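Local structure of protein phosphotransferase ChpT (Brucella abortus, 4QPK) at residues 144-156 and 214-227. The protein relays phosphoryl groups as a homodimeric histidine phosphotransferase, acting with the response regulator CtrA in a phosphorelay that controls growth, division and intracellular survival. Residues are numbered along the deposited sequence; the frame is centred on the assembly and turned at random.
Sequences KNKVKLLLNMLLI and QPYYTLLLAEEAGM
Gln214 and Asn152 meet amide against amide, their planes nearly coplanar and the two side chains running past each other in opposite directions. Gln214 NE2 donates to Asn152 OD1 over 2.9 Å, nearly straight (167°) and on a lone pair in the carbonyl plane. The same nitrogen bonds, more bent, to the backbone Asn152 O at 3.1 Å, so both acceptors belong to one residue and help fix the glutamine amide's rotation; a bend at chi2 (-84°) turns that amide toward them. Asn152 OD1 also lies in the plane of the Tyr217 ring, at its edge, 3.6 Å from CD2, while Leu221 CD1 sits over one face of that ring, toward its rim. Lys148 NZ comes within 2.8 Å of Tyr217 OH. One turn on from Asn152, Ile156 CD1 reaches Pro215 CB; one turn back, Leu149 CD1 lies 3.5 Å from Thr218 O and against Ala222 CB. The axes of helix segments 144-156 and 214-225 run roughly antiparallel (150°) and approach to 8.8 Å, and Asn152, Thr218 and Leu221 interlock as knobs into holes. Both helices belong to the C-terminal domain, which resembles the catalytic and ATP-binding domain of histidine kinases but lacks regions needed to bind ATP. At the other end of the pair, the extended Lys146 chain crosses Met227 SD and rests its CG on Ala225 CB; Met227 follows Gly226, whose positive phi makes the Schellman motif at the end of helix 213-225. In the second shell, Asn152 ND2 donates in its amide plane, almost straight, to Lys148 O (2.9 Å) and also to Ala102 O, which orients the amide for Gln214. Lys148 NZ bonds to the carbonyls of Phe103 and Gly104, just beyond helix 78-102. Leu44 of the second subunit packs on Tyr217.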
loop_
_atom_site.group_PDB
_atom_site.type_symbol
_atom_site.label_atom_id
_atom_site.label_comp_id
_atom_site.label_asym_id
_atom_site.label_seq_id
_atom_site.Cartn_x
_atom_site.Cartn_y
_atom_site.Cartn_z
ATOM N N LYS B 144 13.468 -7.363 -11.796
ATOM C CA LYS B 144 12.386 -6.575 -11.202
ATOM C C LYS B 144 12.877 -5.315 -10.516
ATOM O O LYS B 144 12.277 -4.262 -10.677
ATOM C CB LYS B 144 11.568 -7.426 -10.222
ATOM C CG LYS B 144 12.353 -8.021 -9.058
ATOM C CD LYS B 144 11.480 -8.926 -8.182
ATOM C CE LYS B 144 12.296 -9.474 -7.005
ATOM N NZ LYS B 144 11.550 -10.476 -6.197
ATOM N N ASN B 145 13.976 -5.394 -9.769
ATOM C CA ASN B 145 14.408 -4.212 -9.041
ATOM C C ASN B 145 14.970 -3.113 -9.948
ATOM O O ASN B 145 14.948 -1.936 -9.572
ATOM C CB ASN B 145 15.404 -4.608 -7.954
ATOM C CG ASN B 145 14.714 -5.273 -6.778
ATOM O OD1 ASN B 145 13.552 -4.974 -6.492
ATOM N ND2 ASN B 145 15.381 -6.234 -6.153
ATOM N N LYS B 146 15.451 -3.477 -11.139
ATOM C CA LYS B 146 15.876 -2.452 -12.090
ATOM C C LYS B 146 14.657 -1.702 -12.640
ATOM O O LYS B 146 14.686 -0.481 -12.806
ATOM C CB LYS B 146 16.694 -3.073 -13.229
ATOM C CG LYS B 146 17.980 -3.745 -12.716
ATOM C CD LYS B 146 18.964 -4.100 -13.848
ATOM C CE LYS B 146 20.135 -4.907 -13.275
ATOM N NZ LYS B 146 21.075 -5.369 -14.336
ATOM N N VAL B 147 13.572 -2.422 -12.906
ATOM C CA VAL B 147 12.367 -1.744 -13.392
ATOM C C VAL B 147 11.700 -0.938 -12.272
ATOM O O VAL B 147 11.171 0.153 -12.512
ATOM C CB VAL B 147 11.358 -2.721 -13.997
ATOM C CG1 VAL B 147 10.168 -1.938 -14.559
ATOM C CG2 VAL B 147 12.012 -3.543 -15.132
ATOM N N LYS B 148 11.729 -1.452 -11.043
ATOM C CA LYS B 148 11.218 -0.656 -9.921
ATOM C C LYS B 148 12.062 0.615 -9.715
ATOM O O LYS B 148 11.510 1.692 -9.467
ATOM C CB LYS B 148 11.159 -1.510 -8.642
ATOM C CG LYS B 148 10.170 -2.682 -8.749
ATOM C CD LYS B 148 10.073 -3.494 -7.446
ATOM C CE LYS B 148 9.261 -2.694 -6.379
ATOM N NZ LYS B 148 9.080 -3.498 -5.146
ATOM N N LEU B 149 13.383 0.509 -9.862
ATOM C CA LEU B 149 14.244 1.688 -9.799
ATOM C C LEU B 149 13.802 2.719 -10.853
ATOM O O LEU B 149 13.634 3.895 -10.545
ATOM C CB LEU B 149 15.714 1.300 -10.004
ATOM C CG LEU B 149 16.656 2.484 -10.258
ATOM C CD1 LEU B 149 16.715 3.393 -9.041
ATOM C CD2 LEU B 149 18.055 1.955 -10.620
ATOM N N LEU B 150 13.596 2.254 -12.085
ATOM C CA LEU B 150 13.151 3.118 -13.172
ATOM C C LEU B 150 11.886 3.902 -12.793
ATOM O O LEU B 150 11.849 5.129 -12.910
ATOM C CB LEU B 150 12.927 2.282 -14.447
ATOM C CG LEU B 150 12.243 2.933 -15.660
ATOM C CD1 LEU B 150 13.015 4.130 -16.164
ATOM C CD2 LEU B 150 12.056 1.896 -16.763
ATOM N N LEU B 151 10.852 3.207 -12.326
ATOM C CA LEU B 151 9.606 3.883 -11.983
ATOM C C LEU B 151 9.796 4.856 -10.816
ATOM O O LEU B 151 9.186 5.919 -10.784
ATOM C CB LEU B 151 8.506 2.868 -11.651
ATOM C CG LEU B 151 8.008 2.046 -12.839
ATOM C CD1 LEU B 151 6.965 1.040 -12.347
ATOM C CD2 LEU B 151 7.393 2.940 -13.906
ATOM N N ASN B 152 10.641 4.498 -9.853
ATOM C CA ASN B 152 10.884 5.404 -8.740
ATOM C C ASN B 152 11.680 6.645 -9.159
ATOM O O ASN B 152 11.497 7.717 -8.596
ATOM C CB ASN B 152 11.588 4.674 -7.602
ATOM C CG ASN B 152 10.593 3.961 -6.693
ATOM O OD1 ASN B 152 10.072 4.554 -5.746
ATOM N ND2 ASN B 152 10.295 2.712 -7.009
ATOM N N MET B 153 12.540 6.496 -10.155
ATOM C CA MET B 153 13.236 7.639 -10.723
ATOM C C MET B 153 12.250 8.607 -11.396
ATOM O O MET B 153 12.501 9.802 -11.439
ATOM C CB MET B 153 14.301 7.170 -11.726
ATOM C CG MET B 153 15.496 6.537 -11.056
ATOM S SD MET B 153 16.714 5.880 -12.206
ATOM C CE MET B 153 17.450 7.357 -12.906
ATOM N N LEU B 154 11.132 8.099 -11.927
ATOM C CA LEU B 154 10.114 8.997 -12.486
ATOM C C LEU B 154 9.541 9.891 -11.403
ATOM O O LEU B 154 9.237 11.060 -11.637
ATOM C CB LEU B 154 8.969 8.210 -13.122
ATOM C CG LEU B 154 9.337 7.143 -14.137
ATOM C CD1 LEU B 154 8.060 6.604 -14.793
ATOM C CD2 LEU B 154 10.314 7.702 -15.147
ATOM N N LEU B 155 9.374 9.334 -10.206
ATOM C CA LEU B 155 8.803 10.116 -9.117
ATOM C C LEU B 155 9.786 11.196 -8.660
ATOM O O LEU B 155 9.380 12.320 -8.342
ATOM C CB LEU B 155 8.402 9.205 -7.941
ATOM C CG LEU B 155 7.292 8.195 -8.253
ATOM C CD1 LEU B 155 6.958 7.389 -6.990
ATOM C CD2 LEU B 155 6.052 8.905 -8.745
ATOM N N ILE B 156 11.073 10.858 -8.634
ATOM C CA ILE B 156 12.109 11.838 -8.309
ATOM C C ILE B 156 12.108 12.960 -9.351
ATOM O O ILE B 156 12.124 14.144 -9.017
ATOM C CB ILE B 156 13.512 11.199 -8.253
ATOM C CG1 ILE B 156 13.591 10.167 -7.130
ATOM C CG2 ILE B 156 14.595 12.276 -8.061
ATOM C CD1 ILE B 156 13.329 10.753 -5.770
ATOM N N GLN B 214 10.357 7.638 -0.098
ATOM C CA GLN B 214 10.427 7.314 -1.519
ATOM C C GLN B 214 11.834 7.573 -2.094
ATOM O O GLN B 214 12.366 6.721 -2.803
ATOM C CB GLN B 214 9.350 8.081 -2.305
ATOM C CG GLN B 214 9.137 7.571 -3.736
ATOM C CD GLN B 214 10.115 8.173 -4.703
ATOM O OE1 GLN B 214 10.459 9.355 -4.589
ATOM N NE2 GLN B 214 10.558 7.381 -5.676
ATOM N N PRO B 215 12.452 8.737 -1.788
ATOM C CA PRO B 215 13.853 8.853 -2.236
ATOM C C PRO B 215 14.800 7.848 -1.572
ATOM O O PRO B 215 15.716 7.354 -2.235
ATOM C CB PRO B 215 14.234 10.294 -1.858
ATOM C CG PRO B 215 13.135 10.802 -0.985
ATOM C CD PRO B 215 11.906 10.039 -1.374
ATOM N N TYR B 216 14.569 7.532 -0.298
ATOM C CA TYR B 216 15.351 6.501 0.370
ATOM C C TYR B 216 15.224 5.182 -0.377
ATOM O O TYR B 216 16.215 4.524 -0.704
ATOM C CB TYR B 216 14.895 6.349 1.829
ATOM C CG TYR B 216 15.471 5.125 2.499
ATOM C CD1 TYR B 216 16.733 5.144 3.074
ATOM C CD2 TYR B 216 14.756 3.934 2.523
ATOM C CE1 TYR B 216 17.258 4.007 3.675
ATOM C CE2 TYR B 216 15.274 2.794 3.111
ATOM C CZ TYR B 216 16.519 2.835 3.686
ATOM O OH TYR B 216 17.021 1.687 4.270
ATOM N N TYR B 217 13.982 4.821 -0.682
ATOM C CA TYR B 217 13.675 3.570 -1.365
ATOM C C TYR B 217 14.311 3.499 -2.754
ATOM O O TYR B 217 14.795 2.437 -3.186
ATOM C CB TYR B 217 12.155 3.420 -1.463
ATOM C CG TYR B 217 11.651 2.105 -2.041
ATOM C CD1 TYR B 217 11.936 0.892 -1.437
ATOM C CD2 TYR B 217 10.843 2.097 -3.176
ATOM C CE1 TYR B 217 11.455 -0.299 -1.963
ATOM C CE2 TYR B 217 10.359 0.909 -3.708
ATOM C CZ TYR B 217 10.663 -0.284 -3.096
ATOM O OH TYR B 217 10.171 -1.454 -3.636
ATOM N N THR B 218 14.299 4.626 -3.454
ATOM C CA THR B 218 14.908 4.707 -4.779
ATOM C C THR B 218 16.394 4.326 -4.715
ATOM O O THR B 218 16.879 3.516 -5.507
ATOM C CB THR B 218 14.761 6.125 -5.369
ATOM O OG1 THR B 218 13.366 6.475 -5.442
ATOM C CG2 THR B 218 15.382 6.192 -6.766
ATOM N N LEU B 219 17.099 4.896 -3.742
ATOM C CA LEU B 219 18.528 4.625 -3.570
ATOM C C LEU B 219 18.759 3.177 -3.145
ATOM O O LEU B 219 19.713 2.537 -3.579
ATOM C CB LEU B 219 19.124 5.592 -2.544
ATOM C CG LEU B 219 19.102 7.048 -3.017
ATOM C CD1 LEU B 219 19.312 7.995 -1.859
ATOM C CD2 LEU B 219 20.144 7.299 -4.110
ATOM N N LEU B 220 17.873 2.660 -2.297
ATOM C CA LEU B 220 17.960 1.280 -1.851
ATOM C C LEU B 220 17.821 0.304 -3.023
ATOM O O LEU B 220 18.551 -0.694 -3.101
ATOM C CB LEU B 220 16.875 1.000 -0.804
ATOM C CG LEU B 220 16.941 -0.284 0.010
ATOM C CD1 LEU B 220 18.186 -0.278 0.884
ATOM C CD2 LEU B 220 15.689 -0.401 0.865
ATOM N N LEU B 221 16.896 0.600 -3.935
ATOM C CA LEU B 221 16.702 -0.231 -5.116
ATOM C C LEU B 221 17.938 -0.187 -6.012
ATOM O O LEU B 221 18.374 -1.211 -6.520
ATOM C CB LEU B 221 15.463 0.217 -5.910
ATOM C CG LEU B 221 14.101 -0.060 -5.277
ATOM C CD1 LEU B 221 13.027 0.697 -6.057
ATOM C CD2 LEU B 221 13.804 -1.546 -5.265
ATOM N N ALA B 222 18.514 1.004 -6.171
ATOM C CA ALA B 222 19.698 1.157 -7.004
ATOM C C ALA B 222 20.840 0.317 -6.432
ATOM O O ALA B 222 21.526 -0.382 -7.166
ATOM C CB ALA B 222 20.105 2.615 -7.094
ATOM N N GLU B 223 21.016 0.372 -5.116
ATOM C CA GLU B 223 22.065 -0.412 -4.465
ATOM C C GLU B 223 21.836 -1.907 -4.668
ATOM O O GLU B 223 22.764 -2.653 -5.002
ATOM C CB GLU B 223 22.153 -0.064 -2.971
ATOM C CG GLU B 223 23.116 -0.961 -2.226
ATOM C CD GLU B 223 23.334 -0.548 -0.775
ATOM O OE1 GLU B 223 22.355 -0.148 -0.108
ATOM O OE2 GLU B 223 24.492 -0.644 -0.306
ATOM N N GLU B 224 20.591 -2.339 -4.487
ATOM C CA GLU B 224 20.214 -3.732 -4.658
ATOM C C GLU B 224 20.451 -4.228 -6.074
ATOM O O GLU B 224 20.879 -5.360 -6.280
ATOM C CB GLU B 224 18.735 -3.912 -4.293
ATOM C CG GLU B 224 18.149 -5.292 -4.542
ATOM C CD GLU B 224 18.923 -6.416 -3.921
ATOM O OE1 GLU B 224 19.492 -6.221 -2.823
ATOM O OE2 GLU B 224 18.946 -7.508 -4.542
ATOM N N ALA B 225 20.168 -3.368 -7.043
ATOM C CA ALA B 225 20.259 -3.727 -8.451
ATOM C C ALA B 225 21.688 -3.627 -8.997
ATOM O O ALA B 225 21.952 -4.016 -10.137
ATOM C CB ALA B 225 19.325 -2.832 -9.276
ATOM N N GLY B 226 22.603 -3.107 -8.188
ATOM C CA GLY B 226 23.968 -2.885 -8.639
ATOM C C GLY B 226 24.085 -1.760 -9.655
ATOM O O GLY B 226 24.986 -1.757 -10.501
ATOM N N MET B 227 23.181 -0.788 -9.572
ATOM C CA MET B 227 23.206 0.359 -10.465
ATOM C C MET B 227 23.505 1.632 -9.684
ATOM O O MET B 227 23.222 1.727 -8.490
ATOM C CB MET B 227 21.879 0.497 -11.228
ATOM C CG MET B 227 21.550 -0.687 -12.099
ATOM S SD MET B 227 19.952 -0.539 -12.920
ATOM C CE MET B 227 20.248 0.731 -14.143
#